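Local coordinates for protein CRISPR-associated endoribonuclease Cas2 2 (Sulfolobus solfataricus, PDB 3EXC) that cuts single-stranded RNA as a magnesium-dependent endoribonuclease of the CRISPR antiviral defence, working as a homodimer that also assembles with Cas1, at residues 4-9 / 28-33. The protein carries 2 engineered substitutions. Numbering follows the deposited sequence.
Sequences MKLLVV and LGLERI
Leu6 and Val8 meet Leu30 on one face of the ferredoxin-like sheet of Cas2, and Leu7 meets Ile33 on the other. Strand 5-11 and strand 31-34 are not neighbours in this antiparallel sheet. Strand 37-41 lies between them, so no hydrogen bond joins the two segments. The nearest CA atoms, those of Leu7 and Leu30, are 8.7 Å apart. The contact is entirely apolar and rests on methyl groups.

Leu6 comes first. With chi1 at 54°, its CG is tucked between N and C of its own backbone, and from there CD1 extends to Leu30 CD1 at 3.8 Å. The two side chains cross at about a right angle. Leu7 starts off away from segment 28-33, but its CD2 turns back to Ile33 CD1, 4.2 Å away. On this face Leu7 also packs on Leu7 of the second subunit, and Ile33 on His66 of that subunit, so the pair is part of the dimer interface. Val8 points toward segment 28-33 and packs on Leu25 of helix 15-27 as well.

Leu30 is the last residue of the Schellman motif that ends this helix. Gly29 is the C-prime residue, with positive phi, and Leu30 N hydrogen-bonds to Leu25 O. The turn brings Leu30 to the face of the sheet that helix 15-27 packs on, where its CD1 touches both Leu6 and Val8, lying 3.8 Å from Val8 CG2.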
loop_
_atom_site.group_PDB
_atom_site.type_symbol
_atom_site.label_atom_id
_atom_site.label_comp_id
_atom_site.label_asym_id
_atom_site.label_seq_id
_atom_site.Cartn_x
_atom_site.Cartn_y
_atom_site.Cartn_z
HETATM N N MSE A 4 2.046 -11.566 -13.594
HETATM C CA MSE A 4 1.758 -11.635 -12.127
HETATM C C MSE A 4 2.635 -10.710 -11.195
HETATM O O MSE A 4 3.845 -10.924 -11.075
HETATM C CB MSE A 4 1.890 -13.114 -11.676
HETATM C CG MSE A 4 0.568 -13.941 -11.558
HETATM SE SE MSE A 4 -1.026 -12.865 -10.883
HETATM C CE MSE A 4 -1.869 -12.209 -12.616
ATOM N N LYS A 5 2.039 -9.713 -10.535
ATOM C CA LYS A 5 2.761 -8.850 -9.619
ATOM C C LYS A 5 2.389 -9.063 -8.166
ATOM O O LYS A 5 1.416 -9.728 -7.824
ATOM C CB LYS A 5 2.468 -7.394 -9.934
ATOM C CG LYS A 5 2.657 -7.104 -11.321
ATOM C CD LYS A 5 3.554 -5.957 -11.375
ATOM C CE LYS A 5 4.931 -6.398 -11.757
ATOM N NZ LYS A 5 5.760 -5.447 -11.040
ATOM N N LEU A 6 3.135 -8.438 -7.282
ATOM C CA LEU A 6 2.630 -8.281 -5.952
ATOM C C LEU A 6 3.093 -7.044 -5.361
ATOM O O LEU A 6 4.073 -6.485 -5.794
ATOM C CB LEU A 6 2.950 -9.483 -5.066
ATOM C CG LEU A 6 4.342 -9.979 -4.894
ATOM C CD1 LEU A 6 5.098 -8.925 -4.214
ATOM C CD2 LEU A 6 4.152 -11.173 -3.996
ATOM N N LEU A 7 2.306 -6.569 -4.408
ATOM C CA LEU A 7 2.592 -5.394 -3.605
ATOM C C LEU A 7 2.784 -5.855 -2.187
ATOM O O LEU A 7 2.021 -6.721 -1.707
ATOM C CB LEU A 7 1.376 -4.508 -3.469
ATOM C CG LEU A 7 0.879 -3.878 -4.713
ATOM C CD1 LEU A 7 -0.436 -3.166 -4.281
ATOM C CD2 LEU A 7 1.971 -2.892 -5.039
ATOM N N VAL A 8 3.757 -5.253 -1.530
ATOM C CA VAL A 8 3.888 -5.414 -0.110
ATOM C C VAL A 8 3.738 -4.019 0.444
ATOM O O VAL A 8 4.510 -3.119 0.093
ATOM C CB VAL A 8 5.279 -5.890 0.229
ATOM C CG1 VAL A 8 5.413 -6.048 1.725
ATOM C CG2 VAL A 8 5.463 -7.210 -0.451
ATOM N N VAL A 9 2.769 -3.839 1.311
ATOM C CA VAL A 9 2.514 -2.603 1.967
ATOM C C VAL A 9 2.668 -2.844 3.465
ATOM O O VAL A 9 2.038 -3.728 4.059
ATOM C CB VAL A 9 1.040 -2.163 1.642
ATOM C CG1 VAL A 9 0.682 -0.830 2.287
ATOM C CG2 VAL A 9 0.893 -2.021 0.125
ATOM N N LEU A 28 15.294 -9.359 -1.978
ATOM C CA LEU A 28 14.503 -10.386 -2.673
ATOM C C LEU A 28 14.093 -9.913 -4.068
ATOM O O LEU A 28 13.189 -10.533 -4.685
ATOM C CB LEU A 28 13.219 -10.755 -1.889
ATOM C CG LEU A 28 13.251 -11.193 -0.422
ATOM C CD1 LEU A 28 11.912 -11.684 -0.009
ATOM C CD2 LEU A 28 14.242 -12.273 -0.210
ATOM N N GLY A 29 14.652 -8.769 -4.507
ATOM C CA GLY A 29 14.279 -8.115 -5.787
ATOM C C GLY A 29 13.002 -7.253 -5.901
ATOM O O GLY A 29 12.619 -6.838 -7.010
ATOM N N LEU A 30 12.317 -6.940 -4.811
ATOM C CA LEU A 30 11.184 -5.995 -4.953
ATOM C C LEU A 30 11.714 -4.576 -5.069
ATOM O O LEU A 30 12.813 -4.318 -4.632
ATOM C CB LEU A 30 10.273 -6.014 -3.754
ATOM C CG LEU A 30 9.670 -7.287 -3.234
ATOM C CD1 LEU A 30 8.190 -7.081 -3.146
ATOM C CD2 LEU A 30 9.871 -8.337 -4.168
ATOM N N GLU A 31 10.911 -3.652 -5.594
ATOM C CA GLU A 31 11.337 -2.288 -5.801
ATOM C C GLU A 31 10.505 -1.341 -5.000
ATOM O O GLU A 31 9.271 -1.456 -5.001
ATOM C CB GLU A 31 11.266 -1.949 -7.290
ATOM C CG GLU A 31 12.560 -2.450 -7.983
ATOM C CD GLU A 31 12.592 -2.137 -9.452
ATOM O OE1 GLU A 31 11.918 -1.152 -9.892
ATOM O OE2 GLU A 31 13.296 -2.876 -10.178
ATOM N N ARG A 32 11.157 -0.368 -4.359
ATOM C CA ARG A 32 10.384 0.574 -3.578
ATOM C C ARG A 32 9.535 1.461 -4.465
ATOM O O ARG A 32 10.008 1.952 -5.444
ATOM C CB ARG A 32 11.253 1.417 -2.697
ATOM C CG ARG A 32 10.396 2.243 -1.774
ATOM C CD ARG A 32 11.231 3.344 -1.093
ATOM N NE ARG A 32 12.135 2.829 -0.063
ATOM C CZ ARG A 32 11.823 2.542 1.207
ATOM N NH1 ARG A 32 10.593 2.707 1.652
ATOM N NH2 ARG A 32 12.766 2.121 2.045
ATOM N N ILE A 33 8.254 1.601 -4.165
ATOM C CA ILE A 33 7.413 2.572 -4.871
ATOM C C ILE A 33 6.992 3.722 -3.941
ATOM O O ILE A 33 6.594 4.752 -4.445
ATOM C CB ILE A 33 6.130 1.943 -5.461
ATOM C CG1 ILE A 33 5.329 1.316 -4.369
ATOM C CG2 ILE A 33 6.476 0.919 -6.472
ATOM C CD1 ILE A 33 3.827 0.828 -4.774
#